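Long-range contacts in DNA repair protein PprA (Deinococcus deserti, PDB 6MC8), which acts as a radiation-induced DNA-binding protein in DNA damage repair and genome segregation, and is associated with filament formation: residues R148-P153 against E169-P174; A177-R182 against V194-T199. The protein carries 2 engineered substitutions. All coordinates share one frame; numbering follows the deposited sequence.

Interaction 1 of 2, residues R148-P153 against E169-P174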
loop_
_atom_site.group_PDB
_atom_site.type_symbol
_atom_site.label_atom_id
_atom_site.label_comp_id
_atom_site.label_asym_id
_atom_site.label_seq_id
_atom_site.Cartn_x
_atom_site.Cartn_y
_atom_site.Cartn_z
ATOM N N ARG A 148 11.280 -1.526 -3.102
ATOM C CA ARG A 148 11.170 -2.395 -4.259
ATOM C C ARG A 148 11.910 -3.696 -3.989
ATOM O O ARG A 148 12.951 -3.701 -3.328
ATOM C CB ARG A 148 11.690 -1.711 -5.523
ATOM C CG ARG A 148 10.746 -0.635 -6.029
ATOM C CD ARG A 148 11.183 -0.052 -7.351
ATOM N NE ARG A 148 12.332 0.835 -7.251
ATOM C CZ ARG A 148 12.999 1.292 -8.302
ATOM N NH1 ARG A 148 12.644 0.918 -9.520
ATOM N NH2 ARG A 148 14.027 2.107 -8.140
ATOM N N VAL A 149 11.357 -4.793 -4.492
ATOM C CA VAL A 149 11.830 -6.128 -4.148
ATOM C C VAL A 149 13.008 -6.491 -5.037
ATOM O O VAL A 149 12.941 -6.360 -6.264
ATOM C CB VAL A 149 10.694 -7.155 -4.294
ATOM C CG1 VAL A 149 11.165 -8.555 -3.928
ATOM C CG2 VAL A 149 9.512 -6.751 -3.460
ATOM N N THR A 150 14.090 -6.951 -4.420
ATOM C CA THR A 150 15.195 -7.571 -5.142
ATOM C C THR A 150 14.903 -9.066 -5.199
ATOM O O THR A 150 15.046 -9.777 -4.204
ATOM C CB THR A 150 16.528 -7.278 -4.465
ATOM O OG1 THR A 150 16.738 -5.864 -4.414
ATOM C CG2 THR A 150 17.661 -7.909 -5.240
ATOM N N LEU A 151 14.480 -9.541 -6.364
ATOM C CA LEU A 151 14.084 -10.934 -6.498
ATOM C C LEU A 151 15.301 -11.847 -6.565
ATOM O O LEU A 151 16.167 -11.689 -7.430
ATOM C CB LEU A 151 13.210 -11.121 -7.737
ATOM C CG LEU A 151 11.789 -10.552 -7.706
ATOM C CD1 LEU A 151 11.149 -10.649 -9.069
ATOM C CD2 LEU A 151 10.953 -11.297 -6.697
ATOM N N ARG A 152 15.363 -12.793 -5.642
ATOM C CA ARG A 152 16.333 -13.877 -5.657
ATOM C C ARG A 152 15.737 -15.073 -6.393
ATOM O O ARG A 152 14.516 -15.180 -6.518
ATOM C CB ARG A 152 16.742 -14.193 -4.217
ATOM C CG ARG A 152 15.638 -14.629 -3.299
ATOM C CD ARG A 152 16.221 -14.974 -1.941
ATOM N NE ARG A 152 15.208 -15.416 -0.997
ATOM C CZ ARG A 152 14.629 -14.616 -0.114
ATOM N NH1 ARG A 152 14.997 -13.349 -0.042
ATOM N NH2 ARG A 152 13.709 -15.088 0.718
ATOM N N PRO A 153 16.600 -16.039 -6.954
ATOM C CA PRO A 153 16.112 -16.999 -7.957
ATOM C C PRO A 153 15.095 -18.030 -7.468
ATOM O O PRO A 153 15.371 -19.228 -7.424
ATOM C CB PRO A 153 17.397 -17.688 -8.420
ATOM C CG PRO A 153 18.463 -16.750 -8.131
ATOM C CD PRO A 153 18.069 -16.107 -6.857
ATOM N N GLU A 169 6.095 -3.829 -5.408
ATOM C CA GLU A 169 6.682 -3.593 -6.742
ATOM C C GLU A 169 8.035 -4.273 -6.762
ATOM O O GLU A 169 8.757 -4.142 -5.829
ATOM C CB GLU A 169 6.936 -2.114 -6.998
ATOM C CG GLU A 169 7.607 -1.852 -8.311
ATOM C CD GLU A 169 7.816 -0.397 -8.599
ATOM O OE1 GLU A 169 7.395 0.435 -7.771
ATOM O OE2 GLU A 169 8.402 -0.084 -9.654
ATOM N N THR A 170 8.315 -5.029 -7.793
ATOM C CA THR A 170 9.651 -5.652 -7.901
ATOM C C THR A 170 10.572 -4.785 -8.750
ATOM O O THR A 170 10.115 -3.954 -9.519
ATOM C CB THR A 170 9.641 -7.092 -8.403
ATOM O OG1 THR A 170 9.311 -7.106 -9.774
ATOM C CG2 THR A 170 8.653 -7.971 -7.698
ATOM N N HIS A 171 11.860 -4.985 -8.531
ATOM C CA HIS A 171 12.965 -4.408 -9.320
ATOM C C HIS A 171 13.105 -5.251 -10.582
ATOM O O HIS A 171 12.560 -6.317 -10.679
ATOM C CB HIS A 171 14.296 -4.470 -8.559
ATOM C CG HIS A 171 14.622 -3.371 -7.603
ATOM N ND1 HIS A 171 14.859 -2.101 -7.990
ATOM C CD2 HIS A 171 14.846 -3.382 -6.284
ATOM C CE1 HIS A 171 15.147 -1.379 -6.950
ATOM N NE2 HIS A 171 15.144 -2.124 -5.915
ATOM N N TRP A 172 13.878 -4.783 -11.529
ATOM C CA TRP A 172 14.111 -5.543 -12.747
ATOM C C TRP A 172 14.825 -6.851 -12.431
ATOM O O TRP A 172 15.753 -6.894 -11.623
ATOM C CB TRP A 172 14.947 -4.735 -13.735
ATOM C CG TRP A 172 14.285 -3.537 -14.328
ATOM C CD1 TRP A 172 14.533 -2.235 -14.032
ATOM C CD2 TRP A 172 13.258 -3.533 -15.319
ATOM N NE1 TRP A 172 13.737 -1.418 -14.786
ATOM C CE2 TRP A 172 12.939 -2.192 -15.582
ATOM C CE3 TRP A 172 12.576 -4.535 -16.008
ATOM C CZ2 TRP A 172 11.977 -1.828 -16.511
ATOM C CZ3 TRP A 172 11.620 -4.173 -16.918
ATOM C CH2 TRP A 172 11.327 -2.829 -17.164
ATOM N N THR A 173 14.373 -7.926 -13.064
ATOM C CA THR A 173 15.025 -9.217 -12.974
ATOM C C THR A 173 15.120 -9.785 -14.385
ATOM O O THR A 173 14.293 -9.447 -15.239
ATOM C CB THR A 173 14.264 -10.162 -12.004
ATOM O OG1 THR A 173 15.018 -11.355 -11.761
ATOM C CG2 THR A 173 12.909 -10.546 -12.518
ATOM N N PRO A 174 16.162 -10.560 -14.693
ATOM C CA PRO A 174 16.327 -11.055 -16.067
ATOM C C PRO A 174 15.268 -12.083 -16.433
ATOM O O PRO A 174 14.973 -12.997 -15.662
ATOM C CB PRO A 174 17.728 -11.674 -16.052
ATOM C CG PRO A 174 18.417 -11.019 -14.936
ATOM C CD PRO A 174 17.380 -10.785 -13.898
#
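A single beta bridge between Val149 and Thr170 fastens the loop that precedes helix 156-163 to strand 168-176, an outermost strand within this chain of a four-stranded antiparallel sheet. The evidence is the bond pattern: Val149 N donates to Glu169 O (3.0 Å), and Val149 O receives His171 N (2.9 Å, with an N-H...O angle of 165°). One residue is thus gripped by the two that flank its partner, the pattern of a parallel bridge, and the two chains run in broadly the same sense, 38° apart. Past this point they separate; Leu151 keeps touch through its side chain alone, its CD1 lying 3.9 Å from Thr170 CG2 and against the methyl of Thr173. Leu158 of helix 156-163 packs on both Leu151 and Thr170, so this apolar patch ties loop, helix and strand together. On the Arg148 flank the chemistry changes. Glu169 extends beside Arg148, the two side chains pointing the same way, and they meet through carbon, CD to CD at 3.6 Å. Their charged ends, Arg148 NH1 and Glu169 OE2, stay 4.4 Å apart, too far for a salt bridge. Each has firmer partners: the carboxylate accepts the backbone N-H groups of Ile142 and Leu143, while Arg148 NH2 donates to Glu139 O. Arg166 of the second subunit packs on both residues, which places this flank at the dimer interface. His171 crosses Arg148 at about a right angle. The Arg148 chain bends at chi3 (-74°), bringing NE within 3.6 Å of His171 CE1, and the guanidinium and ring planes are inclined rather than stacked. The clearest ring contact is a CH-pi one, with Arg148 CB 3.6 Å from the His171 ring centroid, over the face.

Interaction 2 of 2, residues A177-R182 against V194-T199; sequences AQTWTR and VHRPAT
Trp180 and His195 form a hydrogen-bonded antiparallel pair in the hairpin of strands 179-186 and 189-195, and this is the tightly packed part of the contact. Trp180 N donates to His195 O at 2.7 Å, and His195 N returns a bond to Trp180 O. Thr181 and Val194 follow as a non-hydrogen-bonded pair. On the face that carries these two residues, Thr179 CG2 meets Val194 CG1 at 3.6 Å, methyl to methyl; helix 274-304 closes over Val194 through Ala284, Thr285 and Leu288. Beyond the pairing, the contact passes into the exposed turn at Ala177 and Gln178, both with positive phi. There it is looser: Gln178 O lies 3.5 Å from Pro197 CD, and Gln178 CB rests 3.8 Å from Arg196 CG, the two side chains crossing at about a right angle. Arg196 ties this turn to helix 274-304. Its CG stands anti to the backbone N (chi1 -173°), and a bend at chi3 (-65°) turns NE back to the turn, where it donates to Ala177 O at 2.8 Å. That bond is almost straight (174°), and the oxygen sits at the edge of the guanidinium, in its plane. The other two nitrogens serve helix 274-304, NH2 in a salt bridge with Asp289 and NH1 in a hydrogen bond to Gln292 OE1. An alanine at Arg196 would probably leave Asp289 without its charged mate and Ala177 O without its guanidinium donor, freeing the turn to shift. One flat cation therefore meets three acceptors at once, a carbonyl, a carboxylate and an amide, and these bonds together would fix its rotation and join the exposed turn to the long helix largely by directional polar bonds, with carbon contacts to Gln178 beside them.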
loop_
_atom_site.group_PDB
_atom_site.type_symbol
_atom_site.label_atom_id
_atom_site.label_comp_id
_atom_site.label_asym_id
_atom_site.label_seq_id
_atom_site.Cartn_x
_atom_site.Cartn_y
_atom_site.Cartn_z
ATOM N N ALA A 177 16.794 -13.658 -23.268
ATOM C CA ALA A 177 16.556 -13.120 -24.627
ATOM C C ALA A 177 16.577 -11.590 -24.673
ATOM O O ALA A 177 15.753 -11.047 -25.364
ATOM C CB ALA A 177 15.251 -13.667 -25.114
ATOM N N GLN A 178 17.510 -10.979 -23.944
ATOM C CA GLN A 178 17.680 -9.521 -23.724
ATOM C C GLN A 178 16.435 -8.975 -23.028
ATOM O O GLN A 178 16.284 -7.805 -23.025
ATOM C CB GLN A 178 17.963 -8.748 -25.003
ATOM C CG GLN A 178 19.283 -9.061 -25.635
ATOM C CD GLN A 178 19.421 -8.364 -26.962
ATOM O OE1 GLN A 178 18.521 -7.687 -27.431
ATOM N NE2 GLN A 178 20.559 -8.536 -27.588
ATOM N N THR A 179 15.703 -9.816 -22.318
ATOM C CA THR A 179 14.430 -9.435 -21.726
ATOM C C THR A 179 14.568 -9.261 -20.219
ATOM O O THR A 179 15.160 -10.098 -19.536
ATOM C CB THR A 179 13.375 -10.497 -22.071
ATOM O OG1 THR A 179 12.941 -10.323 -23.425
ATOM C CG2 THR A 179 12.207 -10.504 -21.127
ATOM N N TRP A 180 14.038 -8.151 -19.715
ATOM C CA TRP A 180 13.980 -7.853 -18.294
ATOM C C TRP A 180 12.529 -7.662 -17.879
ATOM O O TRP A 180 11.712 -7.153 -18.647
ATOM C CB TRP A 180 14.809 -6.615 -17.988
ATOM C CG TRP A 180 16.266 -6.895 -18.041
ATOM C CD1 TRP A 180 17.045 -6.957 -19.150
ATOM C CD2 TRP A 180 17.136 -7.087 -16.927
ATOM N NE1 TRP A 180 18.342 -7.222 -18.802
ATOM C CE2 TRP A 180 18.422 -7.303 -17.439
ATOM C CE3 TRP A 180 16.947 -7.113 -15.545
ATOM C CZ2 TRP A 180 19.516 -7.531 -16.619
ATOM C CZ3 TRP A 180 18.028 -7.342 -14.737
ATOM C CH2 TRP A 180 19.300 -7.547 -15.275
ATOM N N THR A 181 12.204 -8.088 -16.662
ATOM C CA THR A 181 10.813 -8.122 -16.245
ATOM C C THR A 181 10.654 -7.657 -14.803
ATOM O O THR A 181 11.589 -7.717 -14.002
ATOM C CB THR A 181 10.214 -9.526 -16.447
ATOM O OG1 THR A 181 8.820 -9.506 -16.137
ATOM C CG2 THR A 181 10.904 -10.542 -15.590
ATOM N N ARG A 182 9.454 -7.162 -14.494
ATOM C CA ARG A 182 9.091 -6.728 -13.155
ATOM C C ARG A 182 7.584 -6.827 -12.971
ATOM O O ARG A 182 6.817 -6.784 -13.933
ATOM C CB ARG A 182 9.576 -5.301 -12.864
ATOM C CG ARG A 182 9.029 -4.223 -13.769
ATOM C CD ARG A 182 9.690 -2.908 -13.433
ATOM N NE ARG A 182 9.329 -1.833 -14.344
ATOM C CZ ARG A 182 9.787 -0.592 -14.240
ATOM N NH1 ARG A 182 10.615 -0.276 -13.262
ATOM N NH2 ARG A 182 9.421 0.331 -15.113
ATOM N N VAL A 194 7.273 -6.654 -19.381
ATOM C CA VAL A 194 8.344 -7.394 -20.033
ATOM C C VAL A 194 9.030 -6.446 -21.003
ATOM O O VAL A 194 8.382 -5.887 -21.892
ATOM C CB VAL A 194 7.802 -8.646 -20.743
ATOM C CG1 VAL A 194 8.832 -9.230 -21.653
ATOM C CG2 VAL A 194 7.393 -9.679 -19.724
ATOM N N HIS A 195 10.336 -6.265 -20.834
ATOM C CA HIS A 195 11.078 -5.201 -21.497
ATOM C C HIS A 195 12.293 -5.748 -22.231
ATOM O O HIS A 195 13.143 -6.403 -21.626
ATOM C CB HIS A 195 11.526 -4.162 -20.480
ATOM C CG HIS A 195 12.329 -3.045 -21.060
ATOM N ND1 HIS A 195 11.765 -2.013 -21.773
ATOM C CD2 HIS A 195 13.658 -2.795 -21.025
ATOM C CE1 HIS A 195 12.711 -1.175 -22.153
ATOM N NE2 HIS A 195 13.869 -1.629 -21.714
ATOM N N ARG A 196 12.380 -5.455 -23.522
ATOM C CA ARG A 196 13.602 -5.660 -24.297
ATOM C C ARG A 196 13.981 -4.311 -24.889
ATOM O O ARG A 196 13.152 -3.704 -25.595
ATOM C CB ARG A 196 13.430 -6.704 -25.394
ATOM C CG ARG A 196 14.739 -7.037 -26.085
ATOM C CD ARG A 196 14.575 -7.980 -27.252
ATOM N NE ARG A 196 14.111 -9.299 -26.856
ATOM C CZ ARG A 196 12.926 -9.791 -27.182
ATOM N NH1 ARG A 196 12.088 -9.066 -27.903
ATOM N NH2 ARG A 196 12.578 -11.001 -26.788
ATOM N N PRO A 197 15.191 -3.813 -24.632
ATOM C CA PRO A 197 15.534 -2.433 -25.009
ATOM C C PRO A 197 15.606 -2.224 -26.514
ATOM O O PRO A 197 16.201 -3.015 -27.247
ATOM C CB PRO A 197 16.902 -2.226 -24.353
ATOM C CG PRO A 197 16.943 -3.212 -23.261
ATOM C CD PRO A 197 16.215 -4.404 -23.762
ATOM N N ALA A 198 14.986 -1.138 -26.967
ATOM C CA ALA A 198 14.957 -0.791 -28.376
ATOM C C ALA A 198 14.850 0.718 -28.515
ATOM O O ALA A 198 13.986 1.347 -27.905
ATOM C CB ALA A 198 13.791 -1.468 -29.098
ATOM N N THR A 199 15.741 1.289 -29.310
ATOM C CA THR A 199 15.671 2.671 -29.739
ATOM C C THR A 199 15.148 2.693 -31.169
ATOM O O THR A 199 15.112 1.650 -31.831
ATOM C CB THR A 199 17.049 3.353 -29.650
ATOM O OG1 THR A 199 17.966 2.740 -30.558
ATOM C CG2 THR A 199 17.594 3.263 -28.246
#

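Both contacts belong to the same antiparallel sheet and join directly, Thr173 O lying 2.9 Å from Thr181 N in a probable hydrogen bond between strands 168-176 and 179-186. Interaction 1 adds a loop to an outer strand, its centre lies about 22 Å from the centre of the chain, and it reaches the second subunit; interaction 2 pairs inner strands, its centre about 12 Å from that of the chain, and touches no other protein chain. Each is partly buried, with buried residues such as Val149 and Thr170 or Val194 and His195 beside more exposed ones. Arg148 contributes carbon and ring contacts across its contact, whereas Arg196 donates a straight hydrogen bond. Trp172 meets His195 through their rings.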